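Local coordinates for D-ribulose-5-phosphate 3-epimerase, putative (Plasmodium falciparum, PDB 1TQX), which probably catalyses the interconversion of D-ribulose 5-phosphate and D-xylulose 5-phosphate, using one bound divalent metal ion per subunit, at residues H92-N97 against P123-Q128; E98-C103 against V131-T136. One frame throughout, in Å; residues are numbered along the deposited sequence.

Both contacts join two successive strand-loop-helix units of the TIM barrel: strand 88-92 with helix 100-111, and strand 116-121 with helix 131-134. Their segments alternate along the chain, 92-97, 98-103, 123-128 and 131-136, so each loop leads from contact 1 into the helix of contact 2. The two centres lie about 11 Å apart. Phe93 ties them together, its CE1 standing 3.5 Å from Ile133 CD1 and its CD1 3.7 Å from Cys103 SG. Contact 1 joins the loops that follow the strands and reaches inward toward the zinc site; contact 2, farther out and away from the annotated sites, packs the start of helix 100-111 on the short helix 131-134.

Contact 1. Residues H92-N97 against P123-Q128; sequences HFEALN and PKTDVQ
Glu94 reaches Thr125 through a side chain bent halfway along its length. From CB, CG stands beside the backbone N (chi1 -56°) and passes 3.7 Å from Thr125 OG1; the turn about CB-CG (chi2 85°) then brings the carboxylate between the two segments. OE2 accepts from Thr125 OG1 at 2.6 Å, using its anti lone pair, the one turned away from OE1. OE1 accepts from His92 ND1 at 3.0 Å on the syn side; OE1 lies close to the imidazole plane, while ND1 approaches from 26° out of the carboxylate plane. Lys122 N also donates to OE2, so three donors fix the carboxylate's rotation. His92 in turn bonds through NE2 to His70, a zinc ligand, so His92 is the second-shell residue and Glu94 stands one step behind it, where it probably helps set the orientation of His92 and may polarise it. Beside this polar link, Thr125 CG2 lies near the plane of the Phe93 ring, at its edge, 4.0 Å from CD2. The contact bridges the loops after strands 88-92 and 116-121, with Phe93 resting on Ile119 and Ile121 of the latter strand, while Lys163 of helix 161-170 binds the carbonyl O of Thr125.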
loop_
_atom_site.group_PDB
_atom_site.type_symbol
_atom_site.label_atom_id
_atom_site.label_comp_id
_atom_site.label_asym_id
_atom_site.label_seq_id
_atom_site.Cartn_x
_atom_site.Cartn_y
_atom_site.Cartn_z
ATOM N N HIS A 92 -7.611 -7.066 -1.651
ATOM C CA HIS A 92 -7.218 -7.648 -2.926
ATOM C C HIS A 92 -8.372 -8.015 -3.840
ATOM O O HIS A 92 -9.355 -8.614 -3.416
ATOM C CB HIS A 92 -6.329 -8.875 -2.694
ATOM C CG HIS A 92 -4.871 -8.545 -2.609
ATOM N ND1 HIS A 92 -4.061 -8.470 -3.724
ATOM C CD2 HIS A 92 -4.103 -8.168 -1.560
ATOM C CE1 HIS A 92 -2.860 -8.053 -3.366
ATOM N NE2 HIS A 92 -2.859 -7.859 -2.058
ATOM N N PHE A 93 -8.231 -7.634 -5.106
ATOM C CA PHE A 93 -9.216 -7.924 -6.142
ATOM C C PHE A 93 -9.411 -9.440 -6.149
ATOM O O PHE A 93 -10.533 -9.934 -6.279
ATOM C CB PHE A 93 -8.664 -7.426 -7.491
ATOM C CG PHE A 93 -9.588 -7.619 -8.674
ATOM C CD1 PHE A 93 -10.870 -7.075 -8.687
ATOM C CD2 PHE A 93 -9.133 -8.279 -9.815
ATOM C CE1 PHE A 93 -11.681 -7.181 -9.825
ATOM C CE2 PHE A 93 -9.938 -8.387 -10.953
ATOM C CZ PHE A 93 -11.211 -7.835 -10.955
ATOM N N GLU A 94 -8.310 -10.171 -5.978
ATOM C CA GLU A 94 -8.349 -11.631 -5.982
ATOM C C GLU A 94 -9.043 -12.238 -4.769
ATOM O O GLU A 94 -9.574 -13.346 -4.846
ATOM C CB GLU A 94 -6.930 -12.209 -6.088
ATOM C CG GLU A 94 -6.134 -11.717 -7.296
ATOM C CD GLU A 94 -5.427 -10.403 -7.029
ATOM O OE1 GLU A 94 -5.606 -9.850 -5.926
ATOM O OE2 GLU A 94 -4.689 -9.921 -7.915
ATOM N N ALA A 95 -9.037 -11.523 -3.647
ATOM C CA ALA A 95 -9.672 -12.030 -2.435
ATOM C C ALA A 95 -11.186 -12.146 -2.621
ATOM O O ALA A 95 -11.842 -12.937 -1.941
ATOM C CB ALA A 95 -9.353 -11.115 -1.252
ATOM N N LEU A 96 -11.733 -11.348 -3.533
ATOM C CA LEU A 96 -13.161 -11.371 -3.825
ATOM C C LEU A 96 -13.426 -12.049 -5.167
ATOM O O LEU A 96 -14.366 -11.696 -5.880
ATOM C CB LEU A 96 -13.734 -9.949 -3.839
ATOM C CG LEU A 96 -14.172 -9.395 -2.480
ATOM C CD1 LEU A 96 -13.021 -9.492 -1.500
ATOM C CD2 LEU A 96 -14.640 -7.947 -2.623
ATOM N N ASN A 97 -12.577 -13.014 -5.506
ATOM C CA ASN A 97 -12.715 -13.774 -6.743
ATOM C C ASN A 97 -12.816 -12.930 -8.012
ATOM O O ASN A 97 -13.484 -13.311 -8.977
ATOM C CB ASN A 97 -13.925 -14.706 -6.630
ATOM C CG ASN A 97 -13.743 -15.761 -5.553
ATOM O OD1 ASN A 97 -14.704 -16.397 -5.117
ATOM N ND2 ASN A 97 -12.503 -15.959 -5.127
ATOM N N PRO A 123 0.937 -9.617 -9.346
ATOM C CA PRO A 123 1.654 -9.616 -10.625
ATOM C C PRO A 123 0.946 -10.242 -11.826
ATOM O O PRO A 123 0.915 -9.653 -12.903
ATOM C CB PRO A 123 2.956 -10.333 -10.283
ATOM C CG PRO A 123 3.198 -9.888 -8.863
ATOM C CD PRO A 123 1.828 -10.043 -8.247
ATOM N N LYS A 124 0.375 -11.428 -11.643
ATOM C CA LYS A 124 -0.298 -12.115 -12.741
ATOM C C LYS A 124 -1.713 -11.642 -13.072
ATOM O O LYS A 124 -2.317 -12.143 -14.019
ATOM C CB LYS A 124 -0.327 -13.623 -12.471
ATOM C CG LYS A 124 1.050 -14.238 -12.261
ATOM C CD LYS A 124 0.943 -15.724 -11.955
ATOM C CE LYS A 124 2.299 -16.321 -11.623
ATOM N NZ LYS A 124 2.186 -17.759 -11.266
ATOM N N THR A 125 -2.243 -10.683 -12.316
ATOM C CA THR A 125 -3.598 -10.187 -12.571
ATOM C C THR A 125 -3.619 -9.004 -13.544
ATOM O O THR A 125 -2.894 -8.026 -13.368
ATOM C CB THR A 125 -4.286 -9.773 -11.255
ATOM O OG1 THR A 125 -4.250 -10.872 -10.340
ATOM C CG2 THR A 125 -5.741 -9.394 -11.505
ATOM N N ASP A 126 -4.465 -9.106 -14.565
ATOM C CA ASP A 126 -4.612 -8.081 -15.601
ATOM C C ASP A 126 -5.257 -6.798 -15.066
ATOM O O ASP A 126 -6.383 -6.830 -14.575
ATOM C CB ASP A 126 -5.458 -8.662 -16.741
ATOM C CG ASP A 126 -5.691 -7.679 -17.874
ATOM O OD1 ASP A 126 -6.426 -8.041 -18.818
ATOM O OD2 ASP A 126 -5.149 -6.554 -17.830
ATOM N N VAL A 127 -4.548 -5.675 -15.174
ATOM C CA VAL A 127 -5.052 -4.375 -14.703
ATOM C C VAL A 127 -6.384 -3.938 -15.294
ATOM O O VAL A 127 -7.177 -3.274 -14.627
ATOM C CB VAL A 127 -4.100 -3.213 -15.040
ATOM C CG1 VAL A 127 -3.725 -2.469 -13.783
ATOM C CG2 VAL A 127 -2.905 -3.719 -15.794
ATOM N N GLN A 128 -6.612 -4.269 -16.559
ATOM C CA GLN A 128 -7.840 -3.854 -17.223
ATOM C C GLN A 128 -9.099 -4.400 -16.570
ATOM O O GLN A 128 -10.184 -3.851 -16.752
ATOM C CB GLN A 128 -7.797 -4.237 -18.704
ATOM C CG GLN A 128 -6.643 -3.581 -19.448
ATOM C CD GLN A 128 -6.785 -3.673 -20.954
ATOM O OE1 GLN A 128 -7.713 -3.112 -21.539
ATOM N NE2 GLN A 128 -5.866 -4.388 -21.591
#

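Contact 2. Residues E98-C103 against V131-T136; sequences EDTERC and VPILDT
The backbones come nearest at Thr100 and Ile133, with CA atoms 5.9 Å apart, where the first turn of helix 100-111 faces the short helix 131-134. Thr100 makes the outer half of the contact. Its CG2, anti to the backbone N, points across to the other helix and meets Pro132 CB at 3.5 Å and Ile133 CG1 at 3.6 Å, while its OG1 lies alongside the proline ring. Thr100 and Pro132 cross at about a right angle, whereas Thr100 and Ile133 run past each other in opposite directions. One turn on, Cys103 forms the inner half: its CB touches the terminal methyl CD1 of Ile133 at 3.4 Å, tighter than usual for two carbons, and SG stays farther off. Ile133 can serve both residues because CG1 stands beside its backbone N (chi1 -54°) and the chain then runs extended to CD1. Both Ile133 and Cys103 also pack on Ile119 of strand 116-121, which lies beneath the pair. Each segment has its own polar fastening: Asp99, the N-cap of helix 100-111, accepts a weak bond from Arg102 N, and Ile133 O takes both Thr136 N and Thr136 OG1, the hydroxyl lying in the carbonyl plane at 2.7 Å. No hydrogen bond or salt bridge passes between the segments. Cohesion here therefore rests on shape and on apolar burial, with Ile133 covered most and Pro132 at the exposed margin, as expected for neighbouring helices on the outside of a barrel.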
loop_
_atom_site.group_PDB
_atom_site.type_symbol
_atom_site.label_atom_id
_atom_site.label_comp_id
_atom_site.label_asym_id
_atom_site.label_seq_id
_atom_site.Cartn_x
_atom_site.Cartn_y
_atom_site.Cartn_z
ATOM N N GLU A 98 -12.150 -11.781 -8.005
ATOM C CA GLU A 98 -12.127 -10.897 -9.161
ATOM C C GLU A 98 -13.484 -10.498 -9.738
ATOM O O GLU A 98 -13.603 -10.260 -10.940
ATOM C CB GLU A 98 -11.268 -11.523 -10.268
ATOM C CG GLU A 98 -9.799 -11.658 -9.886
ATOM C CD GLU A 98 -8.937 -12.191 -11.013
ATOM O OE1 GLU A 98 -9.252 -11.918 -12.188
ATOM O OE2 GLU A 98 -7.929 -12.865 -10.719
ATOM N N ASP A 99 -14.519 -10.421 -8.913
ATOM C CA ASP A 99 -15.790 -10.007 -9.478
ATOM C C ASP A 99 -16.129 -8.584 -9.039
ATOM O O ASP A 99 -16.198 -8.261 -7.851
ATOM C CB ASP A 99 -16.900 -11.010 -9.148
ATOM C CG ASP A 99 -17.539 -10.764 -7.825
ATOM O OD1 ASP A 99 -16.821 -10.836 -6.806
ATOM O OD2 ASP A 99 -18.762 -10.502 -7.811
ATOM N N THR A 100 -16.290 -7.737 -10.047
ATOM C CA THR A 100 -16.581 -6.317 -9.894
ATOM C C THR A 100 -17.681 -5.928 -8.911
ATOM O O THR A 100 -17.496 -5.021 -8.097
ATOM C CB THR A 100 -16.914 -5.702 -11.268
ATOM O OG1 THR A 100 -15.790 -5.863 -12.139
ATOM C CG2 THR A 100 -17.235 -4.218 -11.132
ATOM N N GLU A 101 -18.826 -6.597 -8.990
ATOM C CA GLU A 101 -19.936 -6.273 -8.104
ATOM C C GLU A 101 -19.585 -6.418 -6.628
ATOM O O GLU A 101 -19.922 -5.551 -5.819
ATOM C CB GLU A 101 -21.153 -7.136 -8.446
ATOM C CG GLU A 101 -21.694 -6.872 -9.842
ATOM C CD GLU A 101 -22.168 -5.440 -10.026
ATOM O OE1 GLU A 101 -22.456 -5.052 -11.177
ATOM O OE2 GLU A 101 -22.263 -4.702 -9.021
ATOM N N ARG A 102 -18.907 -7.504 -6.271
ATOM C CA ARG A 102 -18.528 -7.711 -4.877
ATOM C C ARG A 102 -17.528 -6.657 -4.425
ATOM O O ARG A 102 -17.590 -6.180 -3.292
ATOM C CB ARG A 102 -17.931 -9.104 -4.678
ATOM C CG ARG A 102 -18.952 -10.234 -4.711
ATOM C CD ARG A 102 -18.302 -11.553 -4.343
ATOM N NE ARG A 102 -17.742 -11.529 -2.994
ATOM C CZ ARG A 102 -16.865 -12.415 -2.533
ATOM N NH1 ARG A 102 -16.443 -13.402 -3.313
ATOM N NH2 ARG A 102 -16.405 -12.314 -1.293
ATOM N N CYS A 103 -16.604 -6.297 -5.310
ATOM C CA CYS A 103 -15.601 -5.289 -4.987
ATOM C C CYS A 103 -16.254 -3.918 -4.820
ATOM O O CYS A 103 -15.896 -3.153 -3.919
ATOM C CB CYS A 103 -14.524 -5.237 -6.076
ATOM S SG CYS A 103 -13.449 -6.715 -6.107
ATOM N N VAL A 131 -11.062 -1.769 -14.425
ATOM C CA VAL A 131 -11.800 -0.652 -15.006
ATOM C C VAL A 131 -13.234 -0.452 -14.496
ATOM O O VAL A 131 -13.599 0.649 -14.087
ATOM C CB VAL A 131 -11.801 -0.740 -16.549
ATOM C CG1 VAL A 131 -12.638 0.387 -17.141
ATOM C CG2 VAL A 131 -10.370 -0.639 -17.062
ATOM N N PRO A 132 -14.064 -1.506 -14.509
ATOM C CA PRO A 132 -15.439 -1.335 -14.026
ATOM C C PRO A 132 -15.506 -0.760 -12.607
ATOM O O PRO A 132 -16.344 0.092 -12.305
ATOM C CB PRO A 132 -16.007 -2.749 -14.104
ATOM C CG PRO A 132 -15.267 -3.340 -15.269
ATOM C CD PRO A 132 -13.852 -2.873 -15.014
ATOM N N ILE A 133 -14.615 -1.224 -11.739
ATOM C CA ILE A 133 -14.592 -0.748 -10.361
ATOM C C ILE A 133 -14.051 0.670 -10.271
ATOM O O ILE A 133 -14.628 1.527 -9.599
ATOM C CB ILE A 133 -13.712 -1.644 -9.476
ATOM C CG1 ILE A 133 -14.163 -3.100 -9.595
ATOM C CG2 ILE A 133 -13.802 -1.180 -8.028
ATOM C CD1 ILE A 133 -13.190 -4.095 -8.991
ATOM N N LEU A 134 -12.937 0.912 -10.953
ATOM C CA LEU A 134 -12.306 2.222 -10.934
ATOM C C LEU A 134 -13.188 3.316 -11.519
ATOM O O LEU A 134 -13.097 4.470 -11.108
ATOM C CB LEU A 134 -10.968 2.173 -11.681
ATOM C CG LEU A 134 -9.915 1.243 -11.067
ATOM C CD1 LEU A 134 -8.634 1.288 -11.890
ATOM C CD2 LEU A 134 -9.644 1.664 -9.630
ATOM N N ASP A 135 -14.043 2.960 -12.472
ATOM C CA ASP A 135 -14.914 3.958 -13.084
ATOM C C ASP A 135 -15.986 4.497 -12.135
ATOM O O ASP A 135 -16.576 5.545 -12.400
ATOM C CB ASP A 135 -15.575 3.394 -14.349
ATOM C CG ASP A 135 -14.616 3.313 -15.527
ATOM O OD1 ASP A 135 -13.528 3.928 -15.472
ATOM O OD2 ASP A 135 -14.957 2.643 -16.525
ATOM N N THR A 136 -16.228 3.798 -11.029
ATOM C CA THR A 136 -17.235 4.227 -10.056
ATOM C C THR A 136 -16.722 5.354 -9.168
ATOM O O THR A 136 -17.500 5.993 -8.451
ATOM C CB THR A 136 -17.654 3.072 -9.133
ATOM O OG1 THR A 136 -16.572 2.757 -8.249
ATOM C CG2 THR A 136 -18.006 1.840 -9.946
#